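PDB 1QO8: probable fumarate reductase Ifc3 from Shewanella frigidimarina, which reduces fumarate to succinate in vitro, using one FAD and four covalently bound c-type hemes per subunit, and may take part in electron transport to Fe(3+). Local coordinates for residues 122-127 and 143-148. Sequence-based numbering, arbitrary orientation.
Sequences TQVLVV and AGANVI
The carbonyl oxygen of Asn146 is gripped by two backbone N-H groups. Val124 N binds Asn146 O at 2.9 Å, in the carbonyl plane. Gln123 N adds a weak bond to the same oxygen. The Gln123 side chain, extended beyond CG, returns the grip: its OE1 takes the N-H of Asn146 at 3.1 Å, with the donor above the amide plane. The side chain thus does a backbone carbonyl's work where the chain turns a corner at Gln123. An alanine here would remove this acceptor and would probably loosen the loop just before strand 147-150. Beyond the corner the strands pair in parallel. Ile148 N binds Val124 O at 2.9 Å. Val126 N binds Ile148 O with an N-H...O angle of 163°, the straightest of the set.

Apolar groups line both faces. On one, Val126 CG2 lies near Val147 CG1, and Val124 CG2 meets Ala145 CB of the loop at 3.9 Å. Helix 131-143 packs on the valines through the small Ser137 and Ala140; helix 543-563 closes the Val124 and Ala145 end. On the other face, Leu125 CD2 touches Ile148 CG2 at 4.0 Å. Before the corner, Thr122, from a neighbouring sheet, crosses Ile148 obliquely, its CG2 3.5 Å from Ile148 CG1. Thr122 OG1 is buried against Ile148 CD1 and has no hydrogen-bond partner. Gly144, with positive phi, ends helix 131-143 in a Schellman motif.

This is the first beta-alpha-beta unit of a Rossmann-type FAD domain, and Val127 touches the FAD. Main-chain bonds set the parallel register, one side-chain amide extends the bonding past the corner, and apolar groups close both faces.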
loop_
_atom_site.group_PDB
_atom_site.type_symbol
_atom_site.label_atom_id
_atom_site.label_comp_id
_atom_site.label_asym_id
_atom_site.label_seq_id
_atom_site.Cartn_x
_atom_site.Cartn_y
_atom_site.Cartn_z
ATOM N N THR A 122 -25.144 -11.173 18.474
ATOM C CA THR A 122 -25.830 -11.776 17.348
ATOM C C THR A 122 -24.967 -12.973 16.918
ATOM O O THR A 122 -23.902 -12.979 17.475
ATOM C CB THR A 122 -25.726 -11.092 15.950
ATOM O OG1 THR A 122 -25.110 -9.835 16.044
ATOM C CG2 THR A 122 -27.085 -11.136 15.310
ATOM N N GLN A 123 -25.306 -13.755 15.911
ATOM C CA GLN A 123 -24.308 -14.668 15.354
ATOM C C GLN A 123 -23.446 -14.035 14.250
ATOM O O GLN A 123 -22.207 -14.206 14.193
ATOM C CB GLN A 123 -25.157 -15.866 14.872
ATOM C CG GLN A 123 -25.749 -16.484 16.164
ATOM C CD GLN A 123 -26.458 -17.777 15.911
ATOM O OE1 GLN A 123 -27.080 -17.987 14.856
ATOM N NE2 GLN A 123 -26.289 -18.616 16.928
ATOM N N VAL A 124 -24.119 -13.280 13.343
ATOM C CA VAL A 124 -23.436 -12.725 12.150
ATOM C C VAL A 124 -23.718 -11.229 12.068
ATOM O O VAL A 124 -24.885 -10.820 11.987
ATOM C CB VAL A 124 -23.809 -13.341 10.812
ATOM C CG1 VAL A 124 -23.001 -12.806 9.595
ATOM C CG2 VAL A 124 -23.566 -14.886 10.792
ATOM N N LEU A 125 -22.664 -10.431 12.200
ATOM C CA LEU A 125 -22.734 -8.997 11.971
ATOM C C LEU A 125 -22.250 -8.697 10.532
ATOM O O LEU A 125 -21.094 -9.018 10.218
ATOM C CB LEU A 125 -21.723 -8.262 12.834
ATOM C CG LEU A 125 -21.916 -6.870 13.304
ATOM C CD1 LEU A 125 -20.583 -6.147 13.362
ATOM C CD2 LEU A 125 -23.051 -6.001 12.723
ATOM N N VAL A 126 -23.127 -8.030 9.767
ATOM C CA VAL A 126 -22.753 -7.715 8.372
ATOM C C VAL A 126 -22.580 -6.202 8.323
ATOM O O VAL A 126 -23.529 -5.495 8.749
ATOM C CB VAL A 126 -23.803 -8.119 7.338
ATOM C CG1 VAL A 126 -23.302 -7.720 5.878
ATOM C CG2 VAL A 126 -23.999 -9.628 7.343
ATOM N N VAL A 127 -21.354 -5.767 8.017
ATOM C CA VAL A 127 -21.081 -4.339 8.018
ATOM C C VAL A 127 -21.170 -3.798 6.560
ATOM O O VAL A 127 -20.290 -4.131 5.772
ATOM C CB VAL A 127 -19.655 -4.105 8.553
ATOM C CG1 VAL A 127 -19.301 -2.651 8.671
ATOM C CG2 VAL A 127 -19.480 -4.923 9.856
ATOM N N ALA A 143 -28.849 -19.738 5.991
ATOM C CA ALA A 143 -28.040 -20.810 6.555
ATOM C C ALA A 143 -28.469 -21.064 8.002
ATOM O O ALA A 143 -28.294 -22.174 8.475
ATOM C CB ALA A 143 -26.554 -20.585 6.497
ATOM N N GLY A 144 -29.070 -20.088 8.656
ATOM C CA GLY A 144 -29.885 -20.340 9.827
ATOM C C GLY A 144 -29.287 -19.569 10.990
ATOM O O GLY A 144 -29.564 -19.888 12.143
ATOM N N ALA A 145 -28.518 -18.531 10.610
ATOM C CA ALA A 145 -27.893 -17.746 11.679
ATOM C C ALA A 145 -28.737 -16.527 11.924
ATOM O O ALA A 145 -29.447 -16.042 11.013
ATOM C CB ALA A 145 -26.446 -17.451 11.351
ATOM N N ASN A 146 -28.708 -16.024 13.164
ATOM C CA ASN A 146 -29.207 -14.666 13.378
ATOM C C ASN A 146 -28.197 -13.648 12.847
ATOM O O ASN A 146 -26.967 -13.851 12.909
ATOM C CB ASN A 146 -29.419 -14.457 14.889
ATOM C CG ASN A 146 -30.405 -15.461 15.479
ATOM O OD1 ASN A 146 -31.530 -15.666 15.028
ATOM N ND2 ASN A 146 -29.997 -16.131 16.538
ATOM N N VAL A 147 -28.689 -12.506 12.382
ATOM C CA VAL A 147 -27.893 -11.540 11.620
ATOM C C VAL A 147 -28.257 -10.127 12.053
ATOM O O VAL A 147 -29.434 -9.821 12.184
ATOM C CB VAL A 147 -28.188 -11.660 10.113
ATOM C CG1 VAL A 147 -27.616 -10.517 9.259
ATOM C CG2 VAL A 147 -27.631 -12.961 9.567
ATOM N N ILE A 148 -27.268 -9.267 12.265
ATOM C CA ILE A 148 -27.522 -7.836 12.299
ATOM C C ILE A 148 -26.888 -7.252 11.013
ATOM O O ILE A 148 -25.825 -7.757 10.696
ATOM C CB ILE A 148 -26.967 -7.186 13.575
ATOM C CG1 ILE A 148 -27.810 -7.719 14.799
ATOM C CG2 ILE A 148 -26.991 -5.675 13.542
ATOM C CD1 ILE A 148 -27.234 -7.207 16.111
#